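Side-chain contacts in DUF6836 domain-containing protein (Clostridium leptum, PDB 4PW1), which is of unknown function but folds into a nine-stranded antiparallel beta sheet surrounded by alpha helices: residues L33-G36 and Q37-E40; K131-E134 and D135-F139; I237-P240 and I241-R244. All coordinates share one frame; numbering follows the deposited sequence. Where two conformers were deposited one is given.

Contact 1 (L33-G36 and Q37-E40); sequences LYTG and QEQE
The carboxylate of E38 folds back over the preceding turn and takes the backbone N-H groups of T35 and G36, one on each oxygen. The turn itself is an ST turn: Q37 N donates to T35 OG1 at 3.0 Å. The stronger of the two carboxylate bonds runs from T35 N to E38 OE2, 2.8 Å long and nearly straight (169°), using the syn lone pair. G36 N reaches E38 OE1 at the same length of 2.8 Å, but this bond is bent and weak, and T35 OG1 adds a weak donation to E38 OE2. With chi1 at 65°, T35 OG1 is placed where it can accept from Q37 N and also lie near E38 OE2.

The carboxylate also lies over the Y34 ring. E38 OE1 sits above one face, offset toward the rim and 3.3 Å from Y34 CE1, and the two planes are only 14° apart, so the flat groups lie almost parallel. A bend at chi2 of E38 turns its carboxylate toward the backbone it binds. A water joins the same pair at the far end of the ring, lying 2.9 Å from Y34 OH and donating to E38 OE1.

Further out, the Y34 ring meets F82 edge-to-face, and its hydroxyl has a weak bond with R74, whose side chain also touches E38. The turn amides, with R74 close to the E38 side chain, would probably favour the ionised form of this buried glutamate. Beyond E38, where edge strand 39-40 begins, Q39 doubles back along the chain: its NE2 donates to Q37 O at 2.9 Å, coming from above the carbonyl plane.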
loop_
_atom_site.group_PDB
_atom_site.type_symbol
_atom_site.label_atom_id
_atom_site.label_comp_id
_atom_site.label_asym_id
_atom_site.label_seq_id
_atom_site.Cartn_x
_atom_site.Cartn_y
_atom_site.Cartn_z
ATOM N N LEU B 33 9.023 -0.790 7.199
ATOM C CA LEU B 33 10.265 -0.384 7.855
ATOM C C LEU B 33 11.448 -1.194 7.380
ATOM O O LEU B 33 12.554 -0.935 7.787
ATOM C CB LEU B 33 10.116 -0.528 9.362
ATOM C CG LEU B 33 8.968 0.298 9.958
ATOM C CD1 LEU B 33 8.844 0.011 11.440
ATOM C CD2 LEU B 33 9.166 1.800 9.742
ATOM N N TYR B 34 11.210 -2.179 6.509
ATOM C CA TYR B 34 12.248 -3.048 5.994
ATOM C C TYR B 34 13.082 -2.258 4.982
ATOM O O TYR B 34 12.515 -1.598 4.093
ATOM C CB TYR B 34 11.601 -4.236 5.309
ATOM C CG TYR B 34 12.547 -5.223 4.713
ATOM C CD1 TYR B 34 13.105 -6.236 5.498
ATOM C CD2 TYR B 34 12.914 -5.143 3.367
ATOM C CE1 TYR B 34 13.994 -7.122 4.962
ATOM C CE2 TYR B 34 13.784 -6.042 2.830
ATOM C CZ TYR B 34 14.324 -7.021 3.637
ATOM O OH TYR B 34 15.225 -7.920 3.118
ATOM N N THR B 35 14.401 -2.274 5.142
ATOM C CA THR B 35 15.283 -1.469 4.305
ATOM C C THR B 35 16.097 -2.330 3.374
ATOM O O THR B 35 16.654 -1.825 2.454
ATOM C CB THR B 35 16.300 -0.647 5.130
ATOM O OG1 THR B 35 17.193 -1.542 5.805
ATOM C CG2 THR B 35 15.599 0.231 6.147
ATOM N N GLY B 36 16.214 -3.622 3.649
ATOM C CA GLY B 36 17.159 -4.464 2.926
ATOM C C GLY B 36 18.594 -4.439 3.458
ATOM O O GLY B 36 19.415 -5.133 2.940
ATOM N N GLN B 37 18.879 -3.652 4.486
ATOM C CA GLN B 37 20.184 -3.656 5.145
ATOM C C GLN B 37 20.243 -4.514 6.412
ATOM O O GLN B 37 21.303 -4.593 7.064
ATOM C CB GLN B 37 20.554 -2.216 5.493
ATOM C CG GLN B 37 20.565 -1.353 4.227
ATOM C CD GLN B 37 21.218 -0.011 4.433
ATOM O OE1 GLN B 37 21.659 0.339 5.531
ATOM N NE2 GLN B 37 21.306 0.746 3.362
ATOM N N GLU B 38 19.135 -5.167 6.753
ATOM C CA GLU B 38 19.056 -5.944 7.982
ATOM C C GLU B 38 20.048 -7.129 7.909
ATOM O O GLU B 38 20.357 -7.617 6.846
ATOM C CB GLU B 38 17.634 -6.460 8.217
ATOM C CG GLU B 38 16.613 -5.344 8.440
ATOM C CD GLU B 38 16.069 -4.689 7.147
ATOM O OE1 GLU B 38 16.402 -5.124 6.008
ATOM O OE2 GLU B 38 15.276 -3.734 7.306
ATOM N N GLN B 39 20.534 -7.576 9.057
ATOM C CA GLN B 39 21.675 -8.478 9.134
ATOM C C GLN B 39 21.275 -9.792 9.794
ATOM O O GLN B 39 20.588 -9.798 10.835
ATOM C CB GLN B 39 22.791 -7.828 9.968
ATOM C CG GLN B 39 23.287 -6.533 9.410
ATOM C CD GLN B 39 24.166 -6.726 8.186
ATOM O OE1 GLN B 39 25.047 -7.547 8.158
ATOM N NE2 GLN B 39 23.928 -5.910 7.173
ATOM N N GLU B 40 21.638 -10.896 9.160
ATOM C CA GLU B 40 21.301 -12.203 9.682
ATOM C C GLU B 40 21.815 -12.345 11.096
ATOM O O GLU B 40 23.000 -12.092 11.366
ATOM C CB GLU B 40 21.973 -13.329 8.881
ATOM C CG GLU B 40 21.312 -13.653 7.587
ATOM C CD GLU B 40 21.771 -15.000 7.023
ATOM O OE1 GLU B 40 22.433 -15.805 7.728
ATOM O OE2 GLU B 40 21.424 -15.256 5.867
HETATM O O HOH W 1 14.677 -2.190 9.058
HETATM O O HOH W 2 17.577 -7.432 4.747
#

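Contact 2 (K131-E134 and D135-F139); sequences KLQE and DWEKF
Two side-chain pairs four residues apart, K131 with D135 and Q133 with E137, bridge successive turns of helix 122-141. The ionic one is a forked salt bridge. K131 NZ donates to D135 OD1 at 3.0 Å and to D135 OD2 at 3.1 Å, meeting the syn lone pair of each, so that the ammonium group sits in the mouth of the carboxylate. Bends at chi2 and chi4 of the lysine bring it there, though K131 was modelled in two conformers and the bridge belongs to the one described.

The neutral donor of the second pair uses a different geometry. Q133 NE2 donates to E137 OE2 at 2.7 Å, with an N-H...O angle of 160°, and takes the anti lone pair, the side away from the other oxygen. The oxygen lies in the amide plane of Q133, while the carboxylate is turned 68° from it. Q133 NE2 also comes up to the edge of the indole, 3.8 Å from W136 CE3.

Backbone bonds run beneath both pairs, with D135 N to K131 O at 2.7 Å followed by W136 to L132, E137 to Q133 and K138 to E134. Toward the protein interior, W136 NE1 donates to V208 O, and L132 and the W136 ring pack on F174 and F213.

D135 OD2 also accepts from A173 N at the start of helix 173-190. The aspartate therefore ties two helices together, and this amide together with the lysine would probably stabilise its negative charge.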
loop_
_atom_site.group_PDB
_atom_site.type_symbol
_atom_site.label_atom_id
_atom_site.label_comp_id
_atom_site.label_asym_id
_atom_site.label_seq_id
_atom_site.Cartn_x
_atom_site.Cartn_y
_atom_site.Cartn_z
ATOM N N LYS B 131 -18.857 -15.096 2.584
ATOM C CA LYS B 131 -18.600 -16.075 3.642
ATOM C C LYS B 131 -17.933 -15.369 4.845
ATOM O O LYS B 131 -18.305 -15.589 6.019
ATOM C CB LYS B 131 -17.766 -17.251 3.091
ATOM C CG LYS B 131 -17.437 -18.386 4.078
ATOM C CD LYS B 131 -18.673 -19.108 4.649
ATOM C CE LYS B 131 -18.303 -20.397 5.394
ATOM N NZ LYS B 131 -17.087 -20.238 6.268
ATOM N N LEU B 132 -16.967 -14.515 4.553
ATOM C CA LEU B 132 -16.234 -13.794 5.577
ATOM C C LEU B 132 -17.151 -12.938 6.413
ATOM O O LEU B 132 -17.088 -12.959 7.653
ATOM C CB LEU B 132 -15.160 -12.958 4.896
ATOM C CG LEU B 132 -13.848 -12.689 5.583
ATOM C CD1 LEU B 132 -13.287 -13.900 6.304
ATOM C CD2 LEU B 132 -12.898 -12.159 4.526
ATOM N N GLN B 133 -18.063 -12.232 5.755
ATOM C CA GLN B 133 -19.056 -11.429 6.464
ATOM C C GLN B 133 -19.929 -12.273 7.389
ATOM O O GLN B 133 -20.203 -11.877 8.513
ATOM C CB GLN B 133 -19.930 -10.669 5.455
ATOM C CG GLN B 133 -20.966 -9.700 6.025
ATOM C CD GLN B 133 -20.336 -8.487 6.728
ATOM O OE1 GLN B 133 -19.237 -8.038 6.383
ATOM N NE2 GLN B 133 -21.033 -7.960 7.727
ATOM N N GLU B 134 -20.371 -13.418 6.882
ATOM C CA GLU B 134 -21.199 -14.348 7.633
ATOM C C GLU B 134 -20.415 -14.894 8.833
ATOM O O GLU B 134 -20.928 -14.954 9.931
ATOM C CB GLU B 134 -21.702 -15.503 6.721
ATOM C CG GLU B 134 -22.828 -15.119 5.757
ATOM C CD GLU B 134 -23.022 -16.097 4.585
ATOM O OE1 GLU B 134 -22.319 -17.132 4.490
ATOM O OE2 GLU B 134 -23.897 -15.825 3.737
ATOM N N ASP B 135 -19.163 -15.287 8.608
ATOM C CA ASP B 135 -18.329 -15.835 9.689
ATOM C C ASP B 135 -18.147 -14.756 10.779
ATOM O O ASP B 135 -18.166 -15.064 11.988
ATOM C CB ASP B 135 -16.945 -16.258 9.176
ATOM C CG ASP B 135 -16.948 -17.591 8.423
ATOM O OD1 ASP B 135 -17.988 -18.208 8.255
ATOM O OD2 ASP B 135 -15.868 -18.016 7.987
ATOM N N TRP B 136 -17.952 -13.513 10.335
ATOM C CA TRP B 136 -17.713 -12.398 11.227
ATOM C C TRP B 136 -18.924 -12.138 12.111
ATOM O O TRP B 136 -18.782 -11.870 13.312
ATOM C CB TRP B 136 -17.333 -11.125 10.454
ATOM C CG TRP B 136 -16.946 -9.955 11.337
ATOM C CD1 TRP B 136 -15.946 -9.943 12.265
ATOM C CD2 TRP B 136 -17.503 -8.628 11.353
ATOM N NE1 TRP B 136 -15.861 -8.731 12.868
ATOM C CE2 TRP B 136 -16.809 -7.901 12.339
ATOM C CE3 TRP B 136 -18.530 -7.997 10.646
ATOM C CZ2 TRP B 136 -17.092 -6.576 12.631
ATOM C CZ3 TRP B 136 -18.816 -6.671 10.933
ATOM C CH2 TRP B 136 -18.101 -5.970 11.921
ATOM N N GLU B 137 -20.104 -12.158 11.503
ATOM C CA GLU B 137 -21.336 -11.921 12.243
ATOM C C GLU B 137 -21.560 -13.033 13.248
ATOM O O GLU B 137 -21.998 -12.768 14.360
ATOM C CB GLU B 137 -22.530 -11.745 11.299
ATOM C CG GLU B 137 -22.466 -10.387 10.621
ATOM C CD GLU B 137 -23.436 -10.226 9.478
ATOM O OE1 GLU B 137 -24.520 -10.848 9.505
ATOM O OE2 GLU B 137 -23.102 -9.479 8.537
ATOM N N LYS B 138 -21.242 -14.265 12.868
ATOM C CA LYS B 138 -21.351 -15.373 13.807
ATOM C C LYS B 138 -20.376 -15.136 14.983
ATOM O O LYS B 138 -20.743 -15.282 16.138
ATOM C CB LYS B 138 -21.082 -16.708 13.111
ATOM C CG LYS B 138 -21.159 -17.923 14.032
ATOM C CD LYS B 138 -22.471 -17.968 14.832
ATOM C CE LYS B 138 -22.674 -19.297 15.547
ATOM N NZ LYS B 138 -21.535 -19.607 16.457
ATOM N N PHE B 139 -19.141 -14.752 14.672
ATOM C CA PHE B 139 -18.183 -14.419 15.707
ATOM C C PHE B 139 -18.704 -13.316 16.631
ATOM O O PHE B 139 -18.620 -13.460 17.861
ATOM C CB PHE B 139 -16.822 -14.047 15.112
ATOM C CG PHE B 139 -15.856 -13.454 16.106
ATOM C CD1 PHE B 139 -15.115 -14.269 16.944
ATOM C CD2 PHE B 139 -15.689 -12.098 16.195
ATOM C CE1 PHE B 139 -14.229 -13.736 17.866
ATOM C CE2 PHE B 139 -14.799 -11.555 17.099
ATOM C CZ PHE B 139 -14.065 -12.375 17.944
#

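Contact 3 (I237-P240 and I241-R244); sequences IYSP and IEER
The hydroxyl of Y238 is buried against the backbone of E243 without a polar partner anywhere in the model. Y238 OH lies 3.3 Å from E243 CA, with the E243 side chain beside it through CB, and further back along the ring Y238 CE1 stands 3.4 Å from R244 N. The backbone of E243 and R244 thus passes close to the phenol. Y238 reaches it because CG is anti to the backbone N (chi1 -173°), which brings the ring alongside the returning residues.

S239 holds the turn together with both its side chain and its backbone. S239 OG accepts from E242 N at 2.9 Å along an almost straight path (173°), closing a ring over P240 and I241. S239 N donates to R244 O at 2.9 Å, whereas S239 O receives two weak bonds, from E243 N at 2.8 Å and from R244 N at 3.4 Å.

E243 and R244 both face S239, a beta bulge at the loop end of the beta hairpin formed by strands 233-239 and 244-251. The left-handed backbone of E243, with positive phi and psi, at the first position makes it the G1 type, where glycine is most common.

On the side of the sheet where S239 and R244 lie, the arginine turns back on E242. R244 NE, 2.9 Å from E242 OE1, and R244 NH2 both donate to that one oxygen, which lies in the guanidinium plane at its edge; this is a side-on salt bridge. NH2 also bonds to G58 O, linking the hairpin to the end of helix 44-58. P240, in the loop, rests on M125 and A128 of helix 122-141, and I241 on E117 and A120 of the loop before that helix.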
loop_
_atom_site.group_PDB
_atom_site.type_symbol
_atom_site.label_atom_id
_atom_site.label_comp_id
_atom_site.label_asym_id
_atom_site.label_seq_id
_atom_site.Cartn_x
_atom_site.Cartn_y
_atom_site.Cartn_z
ATOM N N ILE B 237 -5.233 -11.719 6.583
ATOM C CA ILE B 237 -5.050 -12.046 5.185
ATOM C C ILE B 237 -5.778 -13.328 4.859
ATOM O O ILE B 237 -5.382 -14.418 5.324
ATOM C CB ILE B 237 -3.546 -12.240 4.856
ATOM C CG1 ILE B 237 -2.772 -10.990 5.253
ATOM C CG2 ILE B 237 -3.343 -12.593 3.392
ATOM C CD1 ILE B 237 -1.278 -11.193 5.177
ATOM N N TYR B 238 -6.866 -13.186 4.110
ATOM C CA TYR B 238 -7.754 -14.294 3.795
ATOM C C TYR B 238 -7.514 -14.809 2.391
ATOM O O TYR B 238 -7.482 -14.014 1.436
ATOM C CB TYR B 238 -9.196 -13.851 3.947
ATOM C CG TYR B 238 -10.233 -14.944 3.805
ATOM C CD1 TYR B 238 -10.495 -15.825 4.862
ATOM C CD2 TYR B 238 -11.016 -15.054 2.657
ATOM C CE1 TYR B 238 -11.479 -16.778 4.767
ATOM C CE2 TYR B 238 -12.007 -16.022 2.559
ATOM C CZ TYR B 238 -12.224 -16.884 3.617
ATOM O OH TYR B 238 -13.212 -17.834 3.550
ATOM N N SER B 239 -7.357 -16.127 2.280
ATOM C CA SER B 239 -7.315 -16.799 0.997
ATOM C C SER B 239 -8.729 -17.274 0.583
ATOM O O SER B 239 -9.339 -18.100 1.276
ATOM C CB SER B 239 -6.402 -17.998 1.050
ATOM O OG SER B 239 -6.634 -18.807 -0.075
ATOM N N PRO B 240 -9.262 -16.744 -0.532
ATOM C CA PRO B 240 -10.547 -17.219 -1.029
ATOM C C PRO B 240 -10.441 -18.653 -1.576
ATOM O O PRO B 240 -11.404 -19.363 -1.563
ATOM C CB PRO B 240 -10.898 -16.212 -2.146
ATOM C CG PRO B 240 -9.564 -15.745 -2.625
ATOM C CD PRO B 240 -8.739 -15.655 -1.362
ATOM N N ILE B 241 -9.259 -19.094 -1.982
ATOM C CA ILE B 241 -9.094 -20.456 -2.448
ATOM C C ILE B 241 -9.148 -21.437 -1.249
ATOM O O ILE B 241 -9.912 -22.406 -1.278
ATOM C CB ILE B 241 -7.766 -20.612 -3.199
ATOM C CG1 ILE B 241 -7.671 -19.586 -4.355
ATOM C CG2 ILE B 241 -7.614 -22.032 -3.693
ATOM C CD1 ILE B 241 -8.853 -19.603 -5.301
ATOM N N GLU B 242 -8.357 -21.172 -0.207
ATOM C CA GLU B 242 -8.334 -22.029 0.985
ATOM C C GLU B 242 -9.474 -21.792 1.937
ATOM O O GLU B 242 -9.690 -22.589 2.833
ATOM C CB GLU B 242 -7.016 -21.904 1.743
ATOM C CG GLU B 242 -5.803 -22.152 0.849
ATOM C CD GLU B 242 -4.486 -22.352 1.623
ATOM O OE1 GLU B 242 -4.513 -22.455 2.877
ATOM O OE2 GLU B 242 -3.416 -22.351 0.983
ATOM N N GLU B 243 -10.194 -20.693 1.768
ATOM C CA GLU B 243 -11.259 -20.305 2.691
ATOM C C GLU B 243 -10.775 -20.244 4.152
ATOM O O GLU B 243 -11.436 -20.713 5.071
ATOM C CB GLU B 243 -12.462 -21.221 2.530
ATOM C CG GLU B 243 -13.027 -21.166 1.108
ATOM C CD GLU B 243 -14.452 -21.693 1.046
ATOM O OE1 GLU B 243 -14.622 -22.918 1.074
ATOM O OE2 GLU B 243 -15.394 -20.873 1.045
ATOM N N ARG B 244 -9.629 -19.615 4.350
ATOM C CA ARG B 244 -9.148 -19.380 5.686
ATOM C C ARG B 244 -8.149 -18.242 5.707
ATOM O O ARG B 244 -7.651 -17.807 4.651
ATOM C CB ARG B 244 -8.487 -20.640 6.234
ATOM C CG ARG B 244 -7.313 -21.119 5.427
ATOM C CD ARG B 244 -6.323 -21.751 6.382
ATOM N NE ARG B 244 -5.145 -22.196 5.696
ATOM C CZ ARG B 244 -3.957 -22.408 6.271
ATOM N NH1 ARG B 244 -3.782 -22.233 7.580
ATOM N NH2 ARG B 244 -2.927 -22.785 5.511
#

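Overall arrangement
The contacts follow one another along the chain. Contact 1 leads into outermost strand 39-40, contact 2 lies on helix 122-141, and contact 3 joins strands 233-239 and 244-251 well inside the same antiparallel sheet. Contact 1 is remote, its centre about 37 Å from that of contact 2 and 29 Å from that of contact 3, across the chain's centre from both. Contacts 2 and 3 have centres about 14 Å apart and touch: L132 CD1 packs 3.7 Å from Y238 CD1. The two fall in different DUF6836 sequence ranges, so their packing is consistent with both parts of the chain forming one fold.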